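Tudor and KH domain-containing protein homolog (Bombyx mori, PDB 5VQH) takes part in primary piRNA biogenesis and transposon silencing in the germline, its extended Tudor domain, the part described here, binding symmetrically methylated Siwi and Ago3. Local coordinates at residues 33-39 with 140-146; 51-56 with 87-91; 169-175 with 228-234. One frame throughout, in Å; residues are numbered along the deposited sequence. Where two conformers were deposited one is given.

Interaction 1. Residues 33-39 with 140-146; sequences PSRFWVQ and QAMECFL
Trp-37 and Glu-143 form a non-hydrogen-bonded antiparallel pair, and their side chains run alongside each other in one direction. Trp-37 NE1 comes within 3.5 Å of Glu-143 CG, so the glutamate's methylenes run along the pyrrole end of the indole. Glu-143 CG stands anti to the backbone N (chi1 -153°) and the chain beyond is extended. This carries the carboxylate past the indole to Arg-35. The salt bridge is long, 3.4 Å from Arg-35 NH1 to Glu-143 OE2, with the two flat groups turned 68° apart. Trp-37 CZ2 covers one face of the guanidinium.

On the other face of the sheet, Phe-36, Val-38 and Cys-144 make apolar contacts. Cys-144 CB sits over the face of the Phe-36 ring, 4.1 Å from its centroid, as a CH-pi contact. The CZ corner of that ring reaches Leu-146 CD1 at 4.1 Å. Next along, Val-38 CG2 lies 3.8 Å from Cys-144 SG. Paired backbone hydrogen bonds join Phe-36 to Cys-144 and Val-38 to Met-142. Phe-36 also meets Phe-176 edge-to-face. The pair lies in the larger mixed sheet, consistent with the staphylococcal-nuclease-like part of an extended Tudor domain.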
loop_
_atom_site.group_PDB
_atom_site.type_symbol
_atom_site.label_atom_id
_atom_site.label_comp_id
_atom_site.label_asym_id
_atom_site.label_seq_id
_atom_site.Cartn_x
_atom_site.Cartn_y
_atom_site.Cartn_z
ATOM N N PRO A 33 5.482 -4.296 10.408
ATOM C CA PRO A 33 6.826 -4.367 9.829
ATOM C C PRO A 33 7.043 -5.541 8.893
ATOM O O PRO A 33 8.006 -5.551 8.099
ATOM C CB PRO A 33 7.701 -4.576 11.039
ATOM C CG PRO A 33 6.937 -3.960 12.145
ATOM C CD PRO A 33 5.520 -4.301 11.865
ATOM N N SER A 34 6.187 -6.545 9.013
ATOM C CA SER A 34 6.227 -7.661 8.105
ATOM C C SER A 34 5.481 -7.391 6.796
ATOM O O SER A 34 5.535 -8.200 5.915
ATOM C CB SER A 34 5.676 -8.906 8.812
ATOM O OG SER A 34 6.542 -9.267 9.891
ATOM N N ARG A 35 4.794 -6.261 6.683
ATOM C CA ARG A 35 3.888 -6.016 5.587
ATOM C C ARG A 35 3.551 -4.544 5.499
ATOM O O ARG A 35 2.657 -4.044 6.214
ATOM C CB ARG A 35 2.599 -6.809 5.769
ATOM C CG ARG A 35 1.749 -7.010 4.515
ATOM C CD ARG A 35 0.591 -7.947 4.832
ATOM N NE ARG A 35 -0.642 -7.626 4.110
ATOM C CZ ARG A 35 -0.953 -8.089 2.896
ATOM N NH1 ARG A 35 -0.108 -8.885 2.228
ATOM N NH2 ARG A 35 -2.115 -7.745 2.333
ATOM N N PHE A 36 4.264 -3.852 4.609
ATOM C CA PHE A 36 3.995 -2.451 4.332
ATOM C C PHE A 36 4.196 -2.132 2.861
ATOM O O PHE A 36 4.600 -2.992 2.099
ATOM C CB PHE A 36 4.822 -1.551 5.251
ATOM C CG PHE A 36 6.269 -1.728 5.126
ATOM C CD1 PHE A 36 7.000 -0.861 4.341
ATOM C CD2 PHE A 36 6.918 -2.739 5.824
ATOM C CE1 PHE A 36 8.369 -1.008 4.216
ATOM C CE2 PHE A 36 8.295 -2.926 5.695
ATOM C CZ PHE A 36 9.021 -2.045 4.879
ATOM N N TRP A 37 3.861 -0.909 2.477
ATOM C CA TRP A 37 3.856 -0.472 1.105
ATOM C C TRP A 37 4.720 0.788 0.915
ATOM O O TRP A 37 4.672 1.723 1.693
ATOM C CB TRP A 37 2.388 -0.288 0.645
ATOM C CG TRP A 37 1.657 -1.669 0.550
ATOM C CD1 TRP A 37 1.603 -2.497 -0.543
ATOM C CD2 TRP A 37 0.937 -2.342 1.574
ATOM N NE1 TRP A 37 0.911 -3.632 -0.241
ATOM C CE2 TRP A 37 0.497 -3.557 1.050
ATOM C CE3 TRP A 37 0.604 -2.026 2.883
ATOM C CZ2 TRP A 37 -0.241 -4.452 1.793
ATOM C CZ3 TRP A 37 -0.108 -2.914 3.621
ATOM C CH2 TRP A 37 -0.544 -4.100 3.087
ATOM N N VAL A 38 5.565 0.797 -0.102
ATOM C CA VAL A 38 6.312 2.006 -0.423
ATOM C C VAL A 38 5.968 2.508 -1.815
ATOM O O VAL A 38 5.483 1.751 -2.645
ATOM C CB VAL A 38 7.833 1.829 -0.280
ATOM C CG1 VAL A 38 8.155 1.185 1.043
ATOM C CG2 VAL A 38 8.395 0.941 -1.354
ATOM N N GLN A 39 6.184 3.805 -2.014
ATOM C CA GLN A 39 6.129 4.465 -3.305
ATOM C C GLN A 39 7.519 4.997 -3.595
ATOM O O GLN A 39 8.218 5.438 -2.691
ATOM C CB GLN A 39 5.173 5.632 -3.265
ATOM C CG GLN A 39 3.773 5.268 -2.832
ATOM C CD GLN A 39 3.032 6.462 -2.312
ATOM O OE1 GLN A 39 3.598 7.310 -1.610
ATOM N NE2 GLN A 39 1.766 6.541 -2.638
ATOM N N GLN A 140 1.182 2.542 -7.869
ATOM C CA GLN A 140 2.319 3.113 -7.141
ATOM C C GLN A 140 2.779 2.383 -5.896
ATOM O O GLN A 140 3.942 2.588 -5.495
ATOM C CB GLN A 140 2.034 4.562 -6.745
ATOM C CG GLN A 140 2.077 5.566 -7.876
ATOM C CD GLN A 140 3.399 5.548 -8.595
ATOM O OE1 GLN A 140 4.420 5.958 -8.061
ATOM N NE2 GLN A 140 3.403 5.006 -9.781
ATOM N N ALA A 141 1.932 1.527 -5.303
ATOM C CA ALA A 141 2.276 0.868 -4.005
ATOM C C ALA A 141 2.985 -0.454 -4.183
ATOM O O ALA A 141 2.429 -1.295 -4.827
ATOM C CB ALA A 141 1.025 0.657 -3.164
ATOM N N MET A 142 4.204 -0.606 -3.646
ATOM C CA MET A 142 4.969 -1.854 -3.701
ATOM C C MET A 142 4.985 -2.502 -2.306
ATOM O O MET A 142 5.461 -1.898 -1.349
ATOM C CB MET A 142 6.414 -1.576 -4.155
ATOM C CG MET A 142 6.575 -0.607 -5.339
ATOM S SD MET A 142 5.385 -0.948 -6.647
ATOM C CE MET A 142 5.774 -2.674 -6.963
ATOM N N GLU A 143 4.469 -3.714 -2.176
ATOM C CA GLU A 143 4.540 -4.405 -0.887
ATOM C C GLU A 143 5.993 -4.677 -0.432
ATOM O O GLU A 143 6.806 -5.098 -1.208
ATOM C CB GLU A 143 3.787 -5.724 -0.966
ATOM C CG GLU A 143 3.254 -6.192 0.375
ATOM C CD GLU A 143 2.763 -7.614 0.303
ATOM O OE1 GLU A 143 2.046 -7.923 -0.652
ATOM O OE2 GLU A 143 3.100 -8.425 1.179
ATOM N N CYS A 144 6.306 -4.461 0.834
ATOM C CA CYS A 144 7.599 -4.854 1.360
ATOM C C CYS A 144 7.495 -5.467 2.757
ATOM O O CYS A 144 6.445 -5.517 3.380
ATOM C CB CYS A 144 8.511 -3.645 1.463
ATOM S SG CYS A 144 8.720 -2.616 -0.006
ATOM N N PHE A 145 8.626 -5.950 3.241
ATOM C CA PHE A 145 8.763 -6.286 4.640
ATOM C C PHE A 145 10.147 -5.874 5.063
ATOM O O PHE A 145 10.986 -5.619 4.227
ATOM C CB PHE A 145 8.507 -7.778 4.874
ATOM C CG PHE A 145 9.568 -8.673 4.346
ATOM C CD1 PHE A 145 10.607 -9.089 5.163
ATOM C CD2 PHE A 145 9.535 -9.111 3.045
ATOM C CE1 PHE A 145 11.604 -9.921 4.674
ATOM C CE2 PHE A 145 10.535 -9.929 2.549
ATOM C CZ PHE A 145 11.565 -10.340 3.359
ATOM N N LEU A 146 10.365 -5.793 6.366
ATOM C CA LEU A 146 11.580 -5.192 6.895
ATOM C C LEU A 146 12.543 -6.312 7.095
ATOM O O LEU A 146 12.190 -7.302 7.671
ATOM C CB LEU A 146 11.301 -4.489 8.214
ATOM C CG LEU A 146 12.304 -3.374 8.499
ATOM C CD1 LEU A 146 12.013 -2.126 7.681
ATOM C CD2 LEU A 146 12.299 -3.011 9.969
HETATM O O HOH W 1 5.161 -8.684 3.184
#

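Interaction 2. Residues 51-56 with 87-91; sequences LVAHMT and GRWYR. With 2MR (n3, n4-dimethylarginine), chain C.
Tyr-90 lies between Val-52 of the helix and the bound dimethylarginine. Its CB points away from the helix, but CG stands anti to the carbonyl carbon (chi1 -62°), and the ring swings back toward Val-52. CD1 comes near Val-52 CG2. CE1 touches both valine methyls, 3.7 Å from Val-52 CG1. On the ligand side, NH1 of the dimethylarginine lies 3.8 Å above the plane of the Tyr-90 ring, over its centre. CZ packs on the ligand methylene CD at 3.4 Å. At the tip, OH is 3.0 Å from the same CD and hydrogen-bonds Asp-86, which also forms a salt bridge with Arg-88. With an alanine in place of Tyr-90, the methylated guanidinium is likely to lose an aromatic wall, the Val-52 methyls would face a gap and Asp-86 would lose a hydrogen-bond partner.

Beside it, Trp-89 N donates to Thr-56 OG1 (3.1 Å, 164°), tying the strand backbone to the helix. Met-55 CE rests 3.6 Å from Tyr-90 C. Leu-51 CD2 covers one face of the Arg-91 guanidinium, whose NE forms a salt bridge with Asp-115 and whose NH1 bonds to Leu-134 O. Tyr-116 meets the Tyr-90 ring at about a right angle and also lines the ligand pocket. Helix 43-59 thus packs across the start of strand 89-98 in the Tudor barrel, while Trp-89 reaches over to strand 78-82.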
loop_
_atom_site.group_PDB
_atom_site.type_symbol
_atom_site.label_atom_id
_atom_site.label_comp_id
_atom_site.label_asym_id
_atom_site.label_seq_id
_atom_site.Cartn_x
_atom_site.Cartn_y
_atom_site.Cartn_z
ATOM N N LEU A 51 -3.372 12.719 -10.855
ATOM C CA LEU A 51 -4.408 11.723 -11.070
ATOM C C LEU A 51 -5.476 11.750 -9.969
ATOM O O LEU A 51 -6.658 11.626 -10.253
ATOM C CB LEU A 51 -3.788 10.340 -11.211
ATOM C CG LEU A 51 -4.739 9.161 -11.422
ATOM C CD1 LEU A 51 -5.597 9.391 -12.641
ATOM C CD2 LEU A 51 -3.992 7.846 -11.569
ATOM N N VAL A 52 -5.079 11.920 -8.725
ATOM C CA VAL A 52 -6.043 11.962 -7.628
ATOM C C VAL A 52 -6.960 13.160 -7.794
ATOM O O VAL A 52 -8.153 13.057 -7.601
ATOM C CB VAL A 52 -5.355 12.062 -6.245
ATOM C CG1 VAL A 52 -6.365 12.231 -5.127
ATOM C CG2 VAL A 52 -4.549 10.814 -5.962
ATOM N N ALA A 53 -6.374 14.307 -8.100
ATOM C CA ALA A 53 -7.113 15.543 -8.332
ATOM C C ALA A 53 -8.064 15.406 -9.496
ATOM O O ALA A 53 -9.193 15.853 -9.454
ATOM C CB ALA A 53 -6.144 16.670 -8.645
ATOM N N HIS A 54 -7.598 14.814 -10.564
ATOM C CA HIS A 54 -8.466 14.616 -11.702
ATOM C C HIS A 54 -9.631 13.654 -11.376
ATOM O O HIS A 54 -10.804 13.962 -11.639
ATOM C CB HIS A 54 -7.637 14.105 -12.868
ATOM C CG HIS A 54 -8.406 13.978 -14.132
ATOM N ND1 HIS A 54 -7.964 13.219 -15.192
ATOM C CD2 HIS A 54 -9.593 14.507 -14.513
ATOM C CE1 HIS A 54 -8.837 13.299 -16.181
ATOM N NE2 HIS A 54 -9.840 14.068 -15.792
ATOM N N MET A 55 -9.308 12.503 -10.786
ATOM C CA MET A 55 -10.325 11.534 -10.480
ATOM C C MET A 55 -11.295 12.173 -9.532
ATOM O O MET A 55 -12.512 12.021 -9.649
ATOM C CB MET A 55 -9.717 10.285 -9.868
ATOM C CG MET A 55 -9.017 9.423 -10.891
ATOM S SD MET A 55 -8.313 7.882 -10.264
ATOM C CE MET A 55 -9.732 7.111 -9.486
ATOM N N THR A 56 -10.761 12.929 -8.603
ATOM C CA THR A 56 -11.614 13.518 -7.617
ATOM C C THR A 56 -12.527 14.606 -8.193
ATOM O O THR A 56 -13.695 14.659 -7.808
ATOM C CB THR A 56 -10.828 14.027 -6.407
ATOM O OG1 THR A 56 -9.967 12.988 -5.974
ATOM C CG2 THR A 56 -11.755 14.362 -5.249
ATOM N N GLY A 87 -12.421 11.845 1.638
ATOM C CA GLY A 87 -13.445 12.023 0.620
ATOM C C GLY A 87 -12.945 12.186 -0.805
ATOM O O GLY A 87 -13.670 12.664 -1.626
ATOM N N ARG A 88 -11.719 11.780 -1.114
ATOM C CA ARG A 88 -11.211 11.833 -2.500
ATOM C C ARG A 88 -11.251 10.449 -3.198
ATOM O O ARG A 88 -11.380 9.400 -2.540
ATOM C CB ARG A 88 -9.778 12.394 -2.515
ATOM C CG ARG A 88 -9.616 13.775 -1.880
ATOM C CD ARG A 88 -8.196 14.283 -2.031
ATOM N NE ARG A 88 -7.933 15.547 -1.322
ATOM C CZ ARG A 88 -7.407 15.657 -0.095
ATOM N NH1 ARG A 88 -7.099 14.584 0.633
ATOM N NH2 ARG A 88 -7.188 16.861 0.426
ATOM N N TRP A 89 -11.145 10.454 -4.525
ATOM C CA TRP A 89 -11.305 9.238 -5.324
ATOM C C TRP A 89 -9.971 8.610 -5.682
ATOM O O TRP A 89 -9.010 9.297 -6.074
ATOM C CB TRP A 89 -12.120 9.523 -6.606
ATOM C CG TRP A 89 -13.585 9.767 -6.308
ATOM C CD1 TRP A 89 -14.158 10.939 -5.917
ATOM C CD2 TRP A 89 -14.633 8.804 -6.315
ATOM N NE1 TRP A 89 -15.505 10.774 -5.700
ATOM C CE2 TRP A 89 -15.822 9.469 -5.938
ATOM C CE3 TRP A 89 -14.693 7.445 -6.612
ATOM C CZ2 TRP A 89 -17.029 8.825 -5.843
ATOM C CZ3 TRP A 89 -15.888 6.823 -6.523
ATOM C CH2 TRP A 89 -17.047 7.513 -6.141
ATOM N N TYR A 90 -9.936 7.280 -5.583
ATOM C CA TYR A 90 -8.709 6.506 -5.730
ATOM C C TYR A 90 -8.968 5.231 -6.546
ATOM O O TYR A 90 -10.106 4.777 -6.736
ATOM C CB TYR A 90 -8.136 6.187 -4.342
ATOM C CG TYR A 90 -7.753 7.421 -3.566
ATOM C CD1 TYR A 90 -6.543 8.035 -3.788
ATOM C CD2 TYR A 90 -8.608 7.998 -2.628
ATOM C CE1 TYR A 90 -6.177 9.181 -3.103
ATOM C CE2 TYR A 90 -8.255 9.156 -1.940
ATOM C CZ TYR A 90 -7.020 9.739 -2.181
ATOM O OH TYR A 90 -6.577 10.893 -1.542
ATOM N N ARG A 91 -7.895 4.676 -7.058
ATOM C CA ARG A 91 -7.950 3.442 -7.758
ATOM C C ARG A 91 -7.762 2.384 -6.705
ATOM O O ARG A 91 -6.784 2.437 -5.932
ATOM C CB ARG A 91 -6.832 3.350 -8.790
ATOM C CG ARG A 91 -6.831 4.481 -9.785
ATOM C CD ARG A 91 -5.783 4.343 -10.900
ATOM N NE ARG A 91 -4.379 4.295 -10.489
ATOM C CZ ARG A 91 -3.358 4.119 -11.336
ATOM N NH1 ARG A 91 -3.570 3.966 -12.650
ATOM N NH2 ARG A 91 -2.117 4.066 -10.884
HETATM N N 2MR C . -3.724 13.075 2.398
HETATM C CA 2MR C . -5.010 12.366 2.539
HETATM C CB 2MR C . -4.834 10.920 2.091
HETATM C CG 2MR C . -4.115 10.789 0.748
HETATM C CD 2MR C . -4.524 9.448 0.167
HETATM N NE 2MR C . -4.027 8.393 1.015
HETATM C CZ 2MR C . -4.447 7.157 0.865
HETATM N NH1 2MR C . -5.315 6.927 -0.007
HETATM C CQ1 2MR C . -5.884 5.634 -0.318
HETATM N NH2 2MR C . -3.972 6.172 1.628
HETATM C CQ2 2MR C . -2.984 6.366 2.679
HETATM C C 2MR C . -5.611 12.355 3.938
HETATM O O 2MR C . -6.538 11.585 4.255
HETATM O OXT 2MR C . -5.212 13.123 4.819
#

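Interaction 3. Residues 169-175 with 228-234; sequences HPQAVER and VLVAEGW
The backbones come nearest at Ala-172 and Trp-234, whose CA atoms are 5.3 Å apart, where the first turn of helix 170-179 meets the chain just past the end of helix 225-231. Trp-234 has the most surface buried in the contact. Ala-172 CA lies over the face of its five-membered ring, 4.0 Å from the centroid, in a CH-pi contact. Ala-172 CB packs on Trp-234 CB at 3.6 Å. The benzo end reaches further: Trp-234 CH2 touches Gln-171 CB at 3.5 Å. Trp-234 CZ3 lies over one face of the His-169 imidazole, 3.6 Å from His-169 ND1, with the ring planes inclined at 32°.

Both helix ends are capped here. His-169 is the N-cap of its helix, and its ND1 accepts a hydrogen bond from Gln-171 N. The other helix closes in a Schellman motif: Gly-233, at positive phi, donates from its N to Val-230 O, and Trp-234 N bonds weakly to Leu-229 O. This turn brings the indole round to the first helix.

Further along, Arg-175 meets Glu-232 in a salt bridge. The arginine bends at chi2 (82°), and its NE donates to the syn lone pair of Glu-232 OE1 at 2.9 Å. The guanidinium and carboxylate are nearly coplanar, 18° apart. Weak bonds from Arg-175 NE and NH2 to Glu-232 OE2 widen the grip. Arg-175 NH1 turns to Glu-178. Nearby, Leu-229 CD2 approaches Ala-172 O at 4.0 Å, and its side chain continues onto Phe-176 and Leu-179.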
loop_
_atom_site.group_PDB
_atom_site.type_symbol
_atom_site.label_atom_id
_atom_site.label_comp_id
_atom_site.label_asym_id
_atom_site.label_seq_id
_atom_site.Cartn_x
_atom_site.Cartn_y
_atom_site.Cartn_z
ATOM N N HIS A 169 3.677 -6.903 18.248
ATOM C CA HIS A 169 2.942 -6.197 19.259
ATOM C C HIS A 169 2.438 -4.874 18.672
ATOM O O HIS A 169 3.184 -4.184 17.976
ATOM C CB HIS A 169 3.861 -5.945 20.450
ATOM C CG HIS A 169 3.164 -5.372 21.650
ATOM N ND1 HIS A 169 2.824 -4.038 21.749
ATOM C CD2 HIS A 169 2.756 -5.949 22.807
ATOM C CE1 HIS A 169 2.223 -3.817 22.902
ATOM N NE2 HIS A 169 2.174 -4.960 23.563
ATOM N N PRO A 170 1.180 -4.492 18.963
ATOM C CA PRO A 170 0.585 -3.242 18.465
ATOM C C PRO A 170 1.436 -1.959 18.598
ATOM O O PRO A 170 1.344 -1.067 17.781
ATOM C CB PRO A 170 -0.672 -3.091 19.334
ATOM C CG PRO A 170 -1.039 -4.466 19.718
ATOM C CD PRO A 170 0.240 -5.252 19.807
ATOM N N GLN A 171 2.194 -1.832 19.660
ATOM C CA GLN A 171 3.025 -0.665 19.877
ATOM C C GLN A 171 4.337 -0.690 19.118
ATOM O O GLN A 171 4.960 0.362 18.954
ATOM C CB GLN A 171 3.341 -0.523 21.357
ATOM C CG GLN A 171 2.138 -0.176 22.186
ATOM C CD GLN A 171 1.331 0.955 21.571
ATOM O OE1 GLN A 171 1.876 1.989 21.151
ATOM N NE2 GLN A 171 0.019 0.763 21.507
ATOM N N ALA A 172 4.777 -1.897 18.756
ATOM C CA ALA A 172 5.861 -2.108 17.806
ATOM C C ALA A 172 5.408 -1.525 16.479
ATOM O O ALA A 172 6.106 -0.708 15.900
ATOM C CB ALA A 172 6.166 -3.590 17.642
ATOM N N VAL A 173 4.221 -1.939 16.027
ATOM C CA VAL A 173 3.656 -1.458 14.797
ATOM C C VAL A 173 3.531 0.033 14.878
ATOM O O VAL A 173 3.866 0.733 13.924
ATOM C CB VAL A 173 2.280 -2.043 14.508
ATOM C CG1 VAL A 173 1.729 -1.486 13.208
ATOM C CG2 VAL A 173 2.357 -3.561 14.407
ATOM N N GLU A 174 3.069 0.537 16.008
ATOM C CA GLU A 174 2.872 1.983 16.175
ATOM C C GLU A 174 4.174 2.785 15.999
ATOM O O GLU A 174 4.224 3.839 15.356
ATOM C CB GLU A 174 2.301 2.249 17.569
ATOM C CG GLU A 174 2.099 3.724 17.890
ATOM C CD GLU A 174 1.389 4.480 16.784
ATOM O OE1 GLU A 174 0.477 3.902 16.144
ATOM O OE2 GLU A 174 1.747 5.658 16.561
ATOM N N ARG A 175 5.224 2.254 16.594
ATOM C CA ARG A 175 6.512 2.895 16.610
ATOM C C ARG A 175 7.159 2.858 15.205
ATOM O O ARG A 175 7.818 3.827 14.760
ATOM C CB ARG A 175 7.342 2.182 17.668
ATOM C CG ARG A 175 8.697 2.765 17.895
ATOM C CD ARG A 175 8.695 3.958 18.813
ATOM N NE ARG A 175 10.047 4.487 18.745
ATOM C CZ ARG A 175 10.367 5.717 18.378
ATOM N NH1 ARG A 175 9.426 6.633 18.084
ATOM N NH2 ARG A 175 11.652 6.051 18.345
ATOM N N VAL A 228 16.431 0.597 15.366
ATOM C CA VAL A 228 15.712 1.236 16.446
ATOM C C VAL A 228 14.707 0.303 17.099
ATOM O O VAL A 228 14.534 0.352 18.296
ATOM C CB VAL A 228 14.947 2.457 15.965
ATOM C CG1 VAL A 228 14.074 3.016 17.074
ATOM C CG2 VAL A 228 15.908 3.522 15.482
ATOM N N LEU A 229 14.018 -0.511 16.311
ATOM C CA LEU A 229 13.010 -1.418 16.839
ATOM C C LEU A 229 13.664 -2.505 17.704
ATOM O O LEU A 229 13.133 -2.912 18.756
ATOM C CB LEU A 229 12.198 -2.072 15.709
ATOM C CG LEU A 229 11.211 -1.200 14.894
ATOM C CD1 LEU A 229 10.633 -2.007 13.723
ATOM C CD2 LEU A 229 10.073 -0.591 15.701
ATOM N N VAL A 230 14.812 -2.983 17.263
ATOM C CA VAL A 230 15.517 -4.009 18.011
ATOM C C VAL A 230 15.981 -3.422 19.340
ATOM O O VAL A 230 15.812 -4.056 20.365
ATOM C CB VAL A 230 16.720 -4.575 17.227
ATOM C CG1 VAL A 230 17.562 -5.483 18.117
ATOM C CG2 VAL A 230 16.250 -5.319 15.966
ATOM N N ALA A 231 16.535 -2.210 19.328
ATOM C CA ALA A 231 17.083 -1.594 20.550
ATOM C C ALA A 231 16.003 -1.291 21.580
ATOM O O ALA A 231 16.221 -1.456 22.776
ATOM C CB ALA A 231 17.828 -0.321 20.211
ATOM N N GLU A 232 14.833 -0.852 21.112
ATOM C CA GLU A 232 13.697 -0.595 21.993
ATOM C C GLU A 232 12.948 -1.866 22.372
ATOM O O GLU A 232 11.869 -1.803 22.953
ATOM C CB GLU A 232 12.724 0.367 21.328
ATOM C CG GLU A 232 13.280 1.756 21.059
ATOM C CD GLU A 232 12.235 2.712 20.491
ATOM O OE1 GLU A 232 11.110 2.250 20.186
ATOM O OE2 GLU A 232 12.522 3.930 20.341
ATOM N N GLY A 233 13.497 -3.023 22.037
ATOM C CA GLY A 233 12.924 -4.283 22.472
ATOM C C GLY A 233 11.694 -4.781 21.738
ATOM O O GLY A 233 11.197 -5.846 22.073
ATOM N N TRP A 234 11.216 -4.063 20.718
ATOM C CA TRP A 234 10.088 -4.550 19.900
ATOM C C TRP A 234 10.419 -5.721 18.957
ATOM O O TRP A 234 9.540 -6.560 18.645
ATOM C CB TRP A 234 9.504 -3.419 19.104
ATOM C CG TRP A 234 9.001 -2.305 19.958
ATOM C CD1 TRP A 234 9.439 -1.014 19.967
ATOM C CD2 TRP A 234 7.968 -2.388 20.948
ATOM N NE1 TRP A 234 8.741 -0.284 20.904
ATOM C CE2 TRP A 234 7.828 -1.106 21.514
ATOM C CE3 TRP A 234 7.155 -3.425 21.414
ATOM C CZ2 TRP A 234 6.897 -0.827 22.496
ATOM C CZ3 TRP A 234 6.240 -3.146 22.404
ATOM C CH2 TRP A 234 6.118 -1.858 22.929
#

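How the interactions relate
Interaction 1 is the buried one, close to the centre of the chain; interactions 2 and 3 are partly buried and lie on opposite sides of that centre, about 34 Å apart between centres. No two share a helix or strand. Interaction 1 joins two strands chiefly by backbone hydrogen bonds. Interaction 2 sets a helix on a strand by side-chain packing, with a single hydrogen bond across, beside the ligand pocket. Interaction 3 joins helix ends through an indole and a salt bridge. Interactions 1 and 3 touch: Pro-33 packs on Val-173, and Leu-146 on Leu-229. Strand 35-40 leads on to helix 43-59, yet interactions 1 and 2 do not touch.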